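Local coordinates for protein SAM-dependent O-methyltransferase (Leptospira interrogans, PDB 2HNK) that probably transfers methyl groups from S-adenosylmethionine to hydroxyl groups of its substrates, and binds the spent cofactor S-adenosylhomocysteine, at residues C[53-58]-C[174-179]. Numbering follows the deposited sequence.
Sequences NILTKI and GGLLIA. With SO4 (sulfate ion), chain D.
L55, on the helical segment 53-58, faces L176 and I178 of segment 174-179, and the closest pair of CA atoms, L55 with I178, is 9.3 Å apart. No hydrogen bond joins the segments; apolar side chains make the contact. L176 and I178, two residues apart on the extended strand, both direct their CB toward the helix, while L177 between them lies on the other face, against F204 of helix 196-210. L55 brings its CD2 methyl to 4.0 Å from CD1 of I178. CD1 of I178 ends an extended branch: CG1 stands anti to the carbonyl carbon (chi1 -53°) and chi2 is -179°. Looser is the contact of L55 CG with L176 CD2, at 4.5 Å. L227 of strand 225-230 also packs on L55, and I58 of the second subunit reaches L176, so the buried apolar layer includes residues of both chains. K57 turns from the strand; its extended chain carries NZ to a hydrogen bond of 2.8 Å with O2 of a sulfate that probably came with the crystallisation solution, and to a salt bridge with D215 of the second subunit. Helix 46-59 thus covers one face of the central sheet where strand 175-180 lies between parallel 148-153 and antiparallel 225-230, the 3-2-1-4-5-7-6 strand order of the Rossmann-like class I methyltransferase fold.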
ATOM      1  N   ASN C  53      -7.833   4.653   0.052  1.00 23.86           N
ATOM      2  CA  ASN C  53      -8.954   3.951  -0.546  1.00 24.62           C
ATOM      3  C   ASN C  53      -8.595   2.501  -0.905  1.00 24.53           C
ATOM      4  O   ASN C  53      -9.225   1.570  -0.405  1.00 24.47           O
ATOM      5  CB  ASN C  53      -9.485   4.732  -1.759  1.00 25.23           C
ATOM      6  CG  ASN C  53     -10.808   4.187  -2.279  1.00 26.69           C
ATOM      7  OD1 ASN C  53     -10.849   3.148  -2.925  1.00 29.57           O
ATOM      8  ND2 ASN C  53     -11.890   4.901  -2.010  1.00 28.98           N
ATOM      9  N   ILE C  54      -7.560   2.311  -1.723  1.00 24.32           N
ATOM     10  CA  ILE C  54      -7.169   0.967  -2.152  1.00 24.32           C
ATOM     11  C   ILE C  54      -6.750   0.074  -0.977  1.00 23.90           C
ATOM     12  O   ILE C  54      -7.125  -1.099  -0.911  1.00 23.31           O
ATOM     13  CB  ILE C  54      -6.107   0.987  -3.306  1.00 24.59           C
ATOM     14  CG1 ILE C  54      -6.180  -0.293  -4.134  1.00 25.74           C
ATOM     15  CG2 ILE C  54      -4.681   1.192  -2.797  1.00 25.19           C
ATOM     16  CD1 ILE C  54      -6.792  -0.097  -5.489  1.00 27.18           C
ATOM     17  N   LEU C  55      -5.991   0.644  -0.044  1.00 23.82           N
ATOM     18  CA  LEU C  55      -5.561  -0.077   1.151  1.00 23.74           C
ATOM     19  C   LEU C  55      -6.735  -0.554   2.002  1.00 23.26           C
ATOM     20  O   LEU C  55      -6.698  -1.649   2.548  1.00 23.12           O
ATOM     21  CB  LEU C  55      -4.637   0.795   1.995  1.00 23.69           C
ATOM     22  CG  LEU C  55      -3.123   0.554   2.073  1.00 25.19           C
ATOM     23  CD1 LEU C  55      -2.512  -0.222   0.909  1.00 24.53           C
ATOM     24  CD2 LEU C  55      -2.401   1.897   2.287  1.00 24.22           C
ATOM     25  N   THR C  56      -7.770   0.269   2.114  1.00 23.16           N
ATOM     26  CA  THR C  56      -8.973  -0.115   2.865  1.00 23.18           C
ATOM     27  C   THR C  56      -9.628  -1.344   2.231  1.00 22.96           C
ATOM     28  O   THR C  56      -9.978  -2.291   2.924  1.00 23.01           O
ATOM     29  CB  THR C  56      -9.969   1.057   2.961  1.00 23.31           C
ATOM     30  OG1 THR C  56      -9.340   2.136   3.659  1.00 23.02           O
ATOM     31  CG2 THR C  56     -11.248   0.652   3.700  1.00 22.60           C
ATOM     32  N   LYS C  57      -9.751  -1.320   0.909  1.00 22.72           N
ATOM     33  CA  LYS C  57     -10.322  -2.427   0.145  1.00 22.96           C
ATOM     34  C   LYS C  57      -9.473  -3.702   0.194  1.00 22.80           C
ATOM     35  O   LYS C  57      -9.996  -4.785   0.425  1.00 23.17           O
ATOM     36  CB  LYS C  57     -10.560  -1.994  -1.307  1.00 22.85           C
ATOM     37  CG  LYS C  57     -11.428  -0.774  -1.433  1.00 22.98           C
ATOM     38  CD  LYS C  57     -11.878  -0.551  -2.861  1.00 24.27           C
ATOM     39  CE  LYS C  57     -12.982   0.489  -2.909  1.00 24.88           C
ATOM     40  NZ  LYS C  57     -13.534   0.638  -4.283  1.00 28.44           N
ATOM     41  N   ILE C  58      -8.168  -3.558  -0.011  1.00 22.81           N
ATOM     42  CA  ILE C  58      -7.230  -4.680   0.012  1.00 22.80           C
ATOM     43  C   ILE C  58      -7.265  -5.367   1.379  1.00 22.54           C
ATOM     44  O   ILE C  58      -7.319  -6.593   1.460  1.00 22.56           O
ATOM     45  CB  ILE C  58      -5.771  -4.206  -0.340  1.00 22.73           C
ATOM     46  CG1 ILE C  58      -5.672  -3.788  -1.810  1.00 23.50           C
ATOM     47  CG2 ILE C  58      -4.736  -5.271  -0.021  1.00 22.27           C
ATOM     48  CD1 ILE C  58      -4.378  -3.015  -2.151  1.00 22.88           C
ATOM     49  N   GLY C 174      -3.249  -8.905  12.958  1.00 24.61           N
ATOM     50  CA  GLY C 174      -3.363  -8.756  11.509  1.00 24.16           C
ATOM     51  C   GLY C 174      -3.885  -7.401  11.049  1.00 23.61           C
ATOM     52  O   GLY C 174      -3.859  -7.104   9.855  1.00 23.77           O
ATOM     53  N   GLY C 175      -4.349  -6.580  11.993  1.00 23.05           N
ATOM     54  CA  GLY C 175      -4.837  -5.233  11.693  1.00 22.27           C
ATOM     55  C   GLY C 175      -3.753  -4.260  11.245  1.00 21.97           C
ATOM     56  O   GLY C 175      -2.559  -4.509  11.437  1.00 21.80           O
ATOM     57  N   LEU C 176      -4.181  -3.139  10.666  1.00 21.30           N
ATOM     58  CA  LEU C 176      -3.282  -2.182  10.038  1.00 20.53           C
ATOM     59  C   LEU C 176      -3.351  -0.779  10.650  1.00 20.36           C
ATOM     60  O   LEU C 176      -4.431  -0.203  10.815  1.00 19.98           O
ATOM     61  CB  LEU C 176      -3.568  -2.103   8.524  1.00 20.70           C
ATOM     62  CG  LEU C 176      -2.720  -1.184   7.626  1.00 20.42           C
ATOM     63  CD1 LEU C 176      -1.247  -1.587   7.607  1.00 18.83           C
ATOM     64  CD2 LEU C 176      -3.277  -1.150   6.208  1.00 19.89           C
ATOM     65  N   LEU C 177      -2.183  -0.240  10.979  1.00 20.05           N
ATOM     66  CA  LEU C 177      -2.054   1.174  11.304  1.00 20.03           C
ATOM     67  C   LEU C 177      -1.457   1.888  10.101  1.00 19.93           C
ATOM     68  O   LEU C 177      -0.411   1.505   9.592  1.00 19.71           O
ATOM     69  CB  LEU C 177      -1.177   1.392  12.547  1.00 20.01           C
ATOM     70  CG  LEU C 177      -0.564   2.786  12.802  1.00 20.18           C
ATOM     71  CD1 LEU C 177      -1.626   3.868  12.990  1.00 18.12           C
ATOM     72  CD2 LEU C 177       0.389   2.760  14.011  1.00 19.59           C
ATOM     73  N   ILE C 178      -2.147   2.918   9.645  1.00 20.05           N
ATOM     74  CA  ILE C 178      -1.620   3.787   8.609  1.00 19.95           C
ATOM     75  C   ILE C 178      -1.250   5.107   9.277  1.00 19.77           C
ATOM     76  O   ILE C 178      -2.111   5.811   9.789  1.00 20.24           O
ATOM     77  CB  ILE C 178      -2.647   4.000   7.454  1.00 20.27           C
ATOM     78  CG1 ILE C 178      -3.145   2.643   6.912  1.00 19.76           C
ATOM     79  CG2 ILE C 178      -2.034   4.850   6.355  1.00 19.22           C
ATOM     80  CD1 ILE C 178      -4.141   2.746   5.765  1.00 19.34           C
ATOM     81  N   ALA C 179       0.034   5.422   9.296  1.00 19.80           N
ATOM     82  CA  ALA C 179       0.505   6.620   9.978  1.00 20.54           C
ATOM     83  C   ALA C 179       0.952   7.702   9.004  1.00 20.59           C
ATOM     84  O   ALA C 179       1.807   7.471   8.145  1.00 21.50           O
ATOM     85  CB  ALA C 179       1.621   6.274  10.975  1.00 19.99           C
TER
HETATM   86  S   SO4 D1001     -15.641  -3.034  -4.470  1.00 35.52           S
HETATM   87  O1  SO4 D1001     -14.719  -4.132  -4.713  1.00 37.09           O
HETATM   88  O2  SO4 D1001     -14.969  -1.752  -4.643  1.00 36.93           O
HETATM   89  O3  SO4 D1001     -16.739  -3.089  -5.412  1.00 37.94           O
HETATM   90  O4  SO4 D1001     -16.139  -3.156  -3.109  1.00 37.98           O